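Local coordinates for protein thiamine-phosphate synthase (Pyrococcus furiosus, PDB 1XI3) that probably condenses a thiazole phosphate with a pyrimidine diphosphate to form thiamine phosphate, using magnesium, on a TIM-barrel scaffold, at residues A[128-140]-A[145-157]. Sequence-based numbering, arbitrary orientation. Where two conformers were deposited one is given.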
loop_
_atom_site.group_PDB
_atom_site.type_symbol
_atom_site.label_atom_id
_atom_site.label_comp_id
_atom_site.label_asym_id
_atom_site.label_seq_id
_atom_site.Cartn_x
_atom_site.Cartn_y
_atom_site.Cartn_z
ATOM N N GLY A 128 -5.092 18.070 10.400
ATOM C CA GLY A 128 -5.224 17.211 11.584
ATOM C C GLY A 128 -4.084 16.238 11.860
ATOM O O GLY A 128 -4.286 15.238 12.563
ATOM N N ALA A 129 -2.885 16.506 11.335
ATOM C CA ALA A 129 -1.716 15.723 11.684
ATOM C C ALA A 129 -1.560 15.731 13.193
ATOM O O ALA A 129 -1.822 16.750 13.852
ATOM C CB ALA A 129 -0.481 16.276 11.037
ATOM N N ASP A 130 -1.120 14.596 13.741
ATOM C CA ASP A 130 -0.822 14.513 15.168
ATOM C C ASP A 130 0.574 14.974 15.536
ATOM O O ASP A 130 0.787 15.484 16.633
ATOM C CB ASP A 130 -1.046 13.065 15.639
ATOM C CG ASP A 130 -2.486 12.659 15.507
ATOM O OD1 ASP A 130 -2.819 11.769 14.713
ATOM O OD2 ASP A 130 -3.324 13.278 16.207
ATOM N N TYR A 131 1.534 14.786 14.633
ATOM C CA TYR A 131 2.863 15.351 14.798
ATOM C C TYR A 131 3.454 15.611 13.445
ATOM O O TYR A 131 2.926 15.172 12.423
ATOM C CB TYR A 131 3.802 14.440 15.642
ATOM C CG TYR A 131 4.228 13.171 14.934
ATOM C CD1 TYR A 131 3.412 12.016 14.936
ATOM C CD2 TYR A 131 5.415 13.118 14.220
ATOM C CE1 TYR A 131 3.799 10.853 14.256
ATOM C CE2 TYR A 131 5.801 11.963 13.538
ATOM C CZ TYR A 131 4.983 10.840 13.542
ATOM O OH TYR A 131 5.390 9.731 12.827
ATOM N N LEU A 132 4.541 16.369 13.464
ATOM C CA LEU A 132 5.258 16.724 12.247
ATOM C C LEU A 132 6.632 16.124 12.280
ATOM O O LEU A 132 7.321 16.144 13.311
ATOM C CB LEU A 132 5.444 18.252 12.112
ATOM C CG LEU A 132 4.170 19.071 12.132
ATOM C CD1 LEU A 132 4.521 20.547 11.910
ATOM C CD2 LEU A 132 3.216 18.602 11.077
ATOM N N GLY A 133 7.056 15.619 11.119
ATOM C CA GLY A 133 8.459 15.350 10.835
ATOM C C GLY A 133 8.972 16.522 9.994
ATOM O O GLY A 133 8.734 16.549 8.811
ATOM N N ALA A 134 9.685 17.444 10.634
ATOM C CA ALA A 134 10.145 18.700 9.959
ATOM C C ALA A 134 11.580 18.559 9.549
ATOM O O ALA A 134 12.461 18.317 10.377
ATOM C CB ALA A 134 9.961 19.896 10.874
ATOM N N GLY A 135 11.854 18.654 8.236
ATOM C CA GLY A 135 13.202 18.545 7.749
ATOM C C GLY A 135 13.295 18.972 6.284
ATOM O O GLY A 135 12.350 19.501 5.759
ATOM N N SER A 136 14.406 18.701 5.625
ATOM C CA SER A 136 15.602 18.136 6.196
ATOM C C SER A 136 16.368 19.240 6.914
ATOM O O SER A 136 16.581 20.317 6.365
ATOM C CB SER A 136 16.472 17.542 5.097
ATOM O OG SER A 136 17.512 16.776 5.659
ATOM N N VAL A 137 16.756 19.001 8.162
ATOM C CA VAL A 137 17.491 20.061 8.885
ATOM C C VAL A 137 18.827 20.373 8.147
ATOM O O VAL A 137 19.170 21.561 7.885
ATOM C CB VAL A 137 17.766 19.683 10.335
ATOM C CG1 VAL A 137 18.463 20.818 11.069
ATOM C CG2 VAL A 137 16.468 19.352 11.044
ATOM N N PHE A 138 19.542 19.300 7.844
ATOM C CA PHE A 138 20.807 19.353 7.120
ATOM C C PHE A 138 20.717 18.431 5.893
ATOM O O PHE A 138 19.833 17.578 5.801
ATOM C CB PHE A 138 21.946 18.895 8.019
ATOM C CG PHE A 138 21.995 19.564 9.358
ATOM C CD1 PHE A 138 21.629 18.875 10.505
ATOM C CD2 PHE A 138 22.449 20.875 9.482
ATOM C CE1 PHE A 138 21.711 19.477 11.753
ATOM C CE2 PHE A 138 22.499 21.486 10.730
ATOM C CZ PHE A 138 22.132 20.787 11.854
ATOM N N PRO A 139 21.624 18.600 4.920
ATOM C CA PRO A 139 21.584 17.715 3.744
ATOM C C PRO A 139 21.675 16.217 4.084
ATOM O O PRO A 139 22.421 15.838 4.999
ATOM C CB PRO A 139 22.819 18.160 2.934
ATOM C CG PRO A 139 23.076 19.554 3.373
ATOM C CD PRO A 139 22.726 19.573 4.837
ATOM N N THR A 140 20.922 15.383 3.353
ATOM C CA THR A 140 20.869 13.925 3.582
ATOM C C THR A 140 21.045 13.153 2.275
ATOM O O THR A 140 21.990 13.396 1.528
ATOM C CB THR A 140 19.513 13.493 4.160
ATOM O OG1 THR A 140 18.475 13.794 3.222
ATOM C CG2 THR A 140 19.223 14.217 5.410
ATOM N N ASP A 145 12.870 13.186 -1.442
ATOM C CA ASP A 145 12.679 14.625 -1.356
ATOM C C ASP A 145 13.897 15.249 -0.690
ATOM O O ASP A 145 14.164 14.974 0.480
ATOM C CB ASP A 145 11.409 14.934 -0.555
ATOM C CG ASP A 145 10.981 16.387 -0.668
ATOM O OD1 ASP A 145 9.769 16.635 -0.905
ATOM O OD2 ASP A 145 11.859 17.260 -0.492
ATOM N N ALA A 146 14.636 16.087 -1.430
ATOM C CA ALA A 146 15.944 16.573 -0.939
ATOM C C ALA A 146 15.908 17.997 -0.325
ATOM O O ALA A 146 16.950 18.604 -0.130
ATOM C CB ALA A 146 16.968 16.505 -2.065
ATOM N N ARG A 147 14.717 18.499 -0.011
ATOM C CA ARG A 147 14.579 19.862 0.480
ATOM C C ARG A 147 15.161 20.015 1.893
ATOM O O ARG A 147 14.951 19.157 2.766
ATOM C CB ARG A 147 13.122 20.305 0.404
ATOM C CG ARG A 147 12.614 20.567 -1.042
ATOM C CD ARG A 147 11.162 20.963 -1.044
ATOM N NE ARG A 147 10.257 19.839 -0.738
ATOM C CZ ARG A 147 8.974 20.003 -0.441
ATOM N NH1 ARG A 147 8.457 21.219 -0.380
ATOM N NH2 ARG A 147 8.209 18.953 -0.168
ATOM N N VAL A 148 15.906 21.097 2.096
ATOM C CA VAL A 148 16.620 21.371 3.345
ATOM C C VAL A 148 16.042 22.639 3.967
ATOM O O VAL A 148 15.889 23.668 3.283
ATOM C CB VAL A 148 18.124 21.515 3.082
ATOM C CG1 VAL A 148 18.856 22.038 4.314
ATOM C CG2 VAL A 148 18.705 20.197 2.655
ATOM N N ILE A 149 15.722 22.590 5.264
ATOM C CA ILE A 149 15.080 23.734 5.931
ATOM C C ILE A 149 16.009 24.491 6.898
ATOM O O ILE A 149 15.763 25.682 7.176
ATOM C CB ILE A 149 13.776 23.348 6.669
ATOM C CG1 ILE A 149 14.073 22.398 7.837
ATOM C CG2 ILE A 149 12.742 22.744 5.687
ATOM C CD1 ILE A 149 12.806 22.079 8.694
ATOM N N GLY A 150 17.063 23.835 7.366
ATOM C CA GLY A 150 18.002 24.444 8.307
ATOM C C GLY A 150 17.448 24.617 9.729
ATOM O O GLY A 150 16.228 24.442 9.994
ATOM N N LEU A 151 18.352 24.952 10.654
ATOM C CA LEU A 151 17.975 25.231 12.041
ATOM C C LEU A 151 16.991 26.374 12.176
ATOM O O LEU A 151 16.053 26.265 12.957
ATOM C CB LEU A 151 19.215 25.504 12.922
ATOM C CG LEU A 151 20.164 24.312 13.109
ATOM C CD1 LEU A 151 21.522 24.713 13.637
ATOM C CD2 LEU A 151 19.547 23.264 14.047
ATOM N N GLU A 152 17.186 27.480 11.433
ATOM C CA GLU A 152 16.235 28.587 11.485
ATOM C C GLU A 152 14.833 28.221 11.012
ATOM O O GLU A 152 13.833 28.642 11.584
ATOM C CB GLU A 152 16.737 29.779 10.644
ATOM C CG GLU A 152 17.882 30.529 11.302
ATOM C CD GLU A 152 18.161 31.863 10.634
ATOM O OE1 GLU A 152 17.323 32.289 9.793
ATOM O OE2 GLU A 152 19.212 32.472 10.963
ATOM N N GLY A 153 14.755 27.436 9.941
ATOM C CA GLY A 153 13.471 27.010 9.421
ATOM C C GLY A 153 12.804 26.037 10.363
ATOM O O GLY A 153 11.605 26.129 10.597
ATOM N N LEU A 154 13.605 25.141 10.916
ATOM C CA LEU A 154 13.088 24.246 11.977
ATOM C C LEU A 154 12.522 25.053 13.157
ATOM O O LEU A 154 11.420 24.807 13.597
ATOM C CB LEU A 154 14.191 23.310 12.427
ATOM C CG LEU A 154 13.800 22.307 13.520
ATOM C CD1 LEU A 154 12.585 21.433 13.030
ATOM C CD2 LEU A 154 14.968 21.483 13.873
ATOM N N ARG A 155 13.293 26.017 13.691
ATOM C CA ARG A 155 12.802 26.851 14.806
ATOM C C ARG A 155 11.511 27.567 14.481
ATOM O O ARG A 155 10.598 27.648 15.293
ATOM C CB ARG A 155 13.897 27.858 15.222
ATOM C CG ARG A 155 13.537 28.831 16.296
ATOM C CD ARG A 155 13.178 28.191 17.623
ATOM N NE ARG A 155 12.552 29.162 18.529
ATOM C CZ ARG A 155 11.960 28.846 19.676
ATOM N NH1 ARG A 155 11.915 27.579 20.107
ATOM N NH2 ARG A 155 11.403 29.802 20.413
ATOM N N LYS A 156 11.402 28.086 13.261
ATOM C CA LYS A 156 10.211 28.785 12.893
ATOM C C LYS A 156 9.003 27.879 12.909
ATOM O O LYS A 156 7.935 28.280 13.335
ATOM C CB LYS A 156 10.401 29.441 11.524
ATOM C CG LYS A 156 9.227 30.282 11.070
ATOM C CD LYS A 156 9.029 31.573 11.823
ATOM C CE LYS A 156 7.898 32.391 11.155
ATOM N NZ LYS A 156 7.352 33.443 12.040
ATOM N N ILE A 157 9.184 26.629 12.479
ATOM C CA ILE A 157 8.090 25.680 12.505
ATOM C C ILE A 157 7.674 25.445 13.995
ATOM O O ILE A 157 6.506 25.473 14.322
ATOM C CB ILE A 157 8.443 24.385 11.741
ATOM C CG1 ILE A 157 8.337 24.646 10.219
ATOM C CG2 ILE A 157 7.473 23.254 12.096
ATOM C CD1 ILE A 157 9.140 23.690 9.362
#
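Ser136 is tied to Arg147 and Ile149 by two nearly straight backbone bonds. Ser136 N donates to Arg147 O at 2.9 Å, and Ile149 N donates to Ser136 O at 2.7 Å. A weak bond from Gly150 N to Val137 O follows. The peptide between Gly135 and Ser136 is cis, and its N-H is the one that holds Arg147 O; these bonds close the base of the loop that carries Thr140, predicted to bind the thiazole phosphate.

Within the returning chain, Asp145 closes an Asx turn by accepting from Arg147 N through OD2. The guanidinium of Arg147 also grips this carboxylate side-on, NE to OD2 and NH2 to OD1, while its NH1 reaches Glu120 in a second salt bridge.

Side-chain packing does the rest. Ile149 puts CG1 between its backbone N and carbonyl carbon (chi1 65°), which packs CD1 on the backbone of Gly135, 3.6 Å from Gly135 N. Ala134 CB meets Leu154 CD1 at 3.7 Å, with Ile157 CD1 a little farther off. Val137 splits its branches: CG2 packs on Leu154 CD2 at 3.8 Å, whereas CG1 touches Leu151 CD2 and also lies over one face of the Phe138 ring. Two turns into the helix, Leu132 CD1 meets Ile157 CG2 at 4.0 Å.

This is the beta-alpha step of a TIM barrel: strand 131-135 and helix residues 150-157 run roughly antiparallel (153°), their axes approaching to 8.7 Å. The strand sits between strands 110-115 and 165-168; helix 118-127 packs against Leu132 and Ile157, and helix 176-180 against Phe138, Leu151 and Leu154.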